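Local coordinates for putative integron gene cassette protein (Uncultured bacterium, PDB 3GHJ) that is of unknown function but is encoded by an integron gene cassette and belongs to the glyoxalase/bleomycin resistance/dioxygenase superfamily, at residues 128-131 and 132-136. The protein carries 1 engineered substitution. Residues are numbered along the deposited sequence; the frame is centred on the assembly and turned at random.
Sequences FADP and NGHAL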
ATOM      1  N   PHE A 128      -6.225 -13.675   0.301  1.00 10.04           N
ATOM      2  CA  PHE A 128      -7.258 -13.839   1.314  1.00  9.63           C
ATOM      3  C   PHE A 128      -7.957 -12.512   1.523  1.00  9.43           C
ATOM      4  O   PHE A 128      -7.476 -11.465   1.066  1.00 11.01           O
ATOM      5  CB  PHE A 128      -6.666 -14.342   2.641  1.00  9.72           C
ATOM      6  CG  PHE A 128      -5.644 -13.412   3.254  1.00  9.73           C
ATOM      7  CD1 PHE A 128      -4.329 -13.426   2.818  1.00  9.97           C
ATOM      8  CD2 PHE A 128      -6.007 -12.530   4.266  1.00 10.35           C
ATOM      9  CE1 PHE A 128      -3.379 -12.574   3.387  1.00  9.98           C
ATOM     10  CE2 PHE A 128      -5.068 -11.672   4.839  1.00 10.24           C
ATOM     11  CZ  PHE A 128      -3.753 -11.693   4.396  1.00 10.50           C
ATOM     12  N   ALA A 129      -9.094 -12.556   2.205  1.00 11.20           N
ATOM     13  CA  ALA A 129      -9.910 -11.378   2.470  1.00 11.56           C
ATOM     14  C   ALA A 129      -9.746 -10.870   3.895  1.00 11.34           C
ATOM     15  O   ALA A 129      -9.522 -11.650   4.821  1.00 12.64           O
ATOM     16  CB  ALA A 129     -11.389 -11.691   2.192  1.00 13.14           C
ATOM     17  N   ASP A 130      -9.856  -9.553   4.077  1.00 10.87           N
ATOM     18  CA  ASP A 130     -10.064  -9.003   5.407  1.00 10.28           C
ATOM     19  C   ASP A 130     -11.582  -8.974   5.694  1.00 10.44           C
ATOM     20  O   ASP A 130     -12.371  -9.444   4.865  1.00 10.80           O
ATOM     21  CB  ASP A 130      -9.348  -7.639   5.579  1.00  9.52           C
ATOM     22  CG  ASP A 130     -10.135  -6.461   5.033  1.00  8.83           C
ATOM     23  OD1 ASP A 130     -11.122  -6.647   4.298  1.00  9.23           O
ATOM     24  OD2 ASP A 130      -9.731  -5.328   5.354  1.00  9.05           O
ATOM     25  N   PRO A 131     -11.993  -8.473   6.867  1.00 10.30           N
ATOM     26  CA  PRO A 131     -13.429  -8.527   7.192  1.00 10.88           C
ATOM     27  C   PRO A 131     -14.302  -7.694   6.265  1.00 11.38           C
ATOM     28  O   PRO A 131     -15.528  -7.865   6.244  1.00 14.16           O
ATOM     29  CB  PRO A 131     -13.481  -7.955   8.611  1.00 11.69           C
ATOM     30  CG  PRO A 131     -12.147  -8.317   9.191  1.00 12.56           C
ATOM     31  CD  PRO A 131     -11.179  -8.125   8.046  1.00 11.81           C
ATOM     32  N   ASN A 132     -13.680  -6.795   5.509  1.00 10.98           N
ATOM     33  CA  ASN A 132     -14.385  -5.919   4.586  1.00 10.17           C
ATOM     34  C   ASN A 132     -14.424  -6.492   3.182  1.00 10.44           C
ATOM     35  O   ASN A 132     -14.954  -5.859   2.264  1.00 11.73           O
ATOM     36  CB  ASN A 132     -13.646  -4.583   4.548  1.00 10.34           C
ATOM     37  CG  ASN A 132     -13.378  -4.052   5.931  1.00  9.82           C
ATOM     38  OD1 ASN A 132     -12.228  -4.057   6.421  1.00 11.84           O
ATOM     39  ND2 ASN A 132     -14.430  -3.624   6.597  1.00  9.59           N
ATOM     40  N   GLY A 133     -13.832  -7.663   2.992  1.00 10.06           N
ATOM     41  CA  GLY A 133     -13.745  -8.239   1.669  1.00 11.25           C
ATOM     42  C   GLY A 133     -12.674  -7.608   0.802  1.00 10.54           C
ATOM     43  O   GLY A 133     -12.656  -7.815  -0.408  1.00 11.26           O
ATOM     44  N   HIS A 134     -11.772  -6.841   1.403  1.00  8.92           N
ATOM     45  CA  HIS A 134     -10.651  -6.366   0.607  1.00  8.69           C
ATOM     46  C   HIS A 134      -9.798  -7.540   0.173  1.00  8.58           C
ATOM     47  O   HIS A 134      -9.748  -8.582   0.851  1.00  9.94           O
ATOM     48  CB  HIS A 134      -9.821  -5.347   1.375  1.00  8.13           C
ATOM     49  CG  HIS A 134     -10.553  -4.074   1.618  1.00  8.45           C
ATOM     50  ND1 HIS A 134     -11.262  -3.433   0.626  1.00  8.59           N
ATOM     51  CD2 HIS A 134     -10.718  -3.338   2.744  1.00  9.25           C
ATOM     52  CE1 HIS A 134     -11.826  -2.347   1.128  1.00  9.13           C
ATOM     53  NE2 HIS A 134     -11.505  -2.262   2.408  1.00  8.83           N
ATOM     54  N   ALA A 135      -9.153  -7.383  -0.973  1.00  9.80           N
ATOM     55  CA  ALA A 135      -8.330  -8.435  -1.541  1.00  9.23           C
ATOM     56  C   ALA A 135      -6.909  -8.294  -1.024  1.00  8.19           C
ATOM     57  O   ALA A 135      -6.106  -7.539  -1.583  1.00  9.81           O
ATOM     58  CB  ALA A 135      -8.366  -8.343  -3.069  1.00 10.64           C
ATOM     59  N   LEU A 136      -6.605  -9.000   0.060  1.00  8.28           N
ATOM     60  CA  LEU A 136      -5.269  -8.975   0.638  1.00  7.76           C
ATOM     61  C   LEU A 136      -4.411 -10.083   0.051  1.00  7.85           C
ATOM     62  O   LEU A 136      -4.914 -11.042  -0.545  1.00 10.08           O
ATOM     63  CB  LEU A 136      -5.328  -9.088   2.169  1.00  9.37           C
ATOM     64  CG  LEU A 136      -5.565  -7.789   2.944  1.00  8.39           C
ATOM     65  CD1 LEU A 136      -6.877  -7.132   2.526  1.00  9.69           C
ATOM     66  CD2 LEU A 136      -5.542  -8.058   4.452  1.00 10.51           C
TER
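Asp130 OD1 takes two backbone N-H groups, one within the turn that Asp130 begins and one just past it: Asn132 N lies 2.8 Å from Asp130 OD1, an Asx turn, and His134 N 3.0 Å from the same oxygen. The two donors arrive from opposite faces of the carboxylate, each well out of its plane, which, with the Tyr46 bond to OD2, helps fix the rotation of the group. With chi1 at 83°, CG sits between the backbone N and the carbonyl carbon, and the carboxylate is thereby folded back over its own turn. That turn is type I, closed by Gly133 N to Asp130 O at 3.0 Å; Gly133, its last residue, has positive phi (77°), the G1 bulge of a 3:5 hairpin, and Asp130 N adds a weak bond to His134 O. The other carboxylate oxygen, Asp130 OD2, lies near the edge of the His134 ring, 3.4 Å from His134 CD2, and is hydrogen-bonded to Tyr46 OH on helix 39-49. His134 itself gives NE2 to the carbonyl of Lys35. Away from the turn Phe128 and Leu136 form an antiparallel hydrogen-bonded pair: Leu136 N meets Phe128 O at 2.8 Å, and Phe128 N returns a nearly straight bond to Leu136 O. On the same face of the sheet, Leu136 CB stands over the Phe128 ring, 3.9 Å from its centroid, in a CH-pi contact. The whole is a beta hairpin joining strands 123-129 and 135-140, its Asp-Pro-Asn-Gly turn consistent with the C-terminal hairpin of glyoxalase/bleomycin resistance folds.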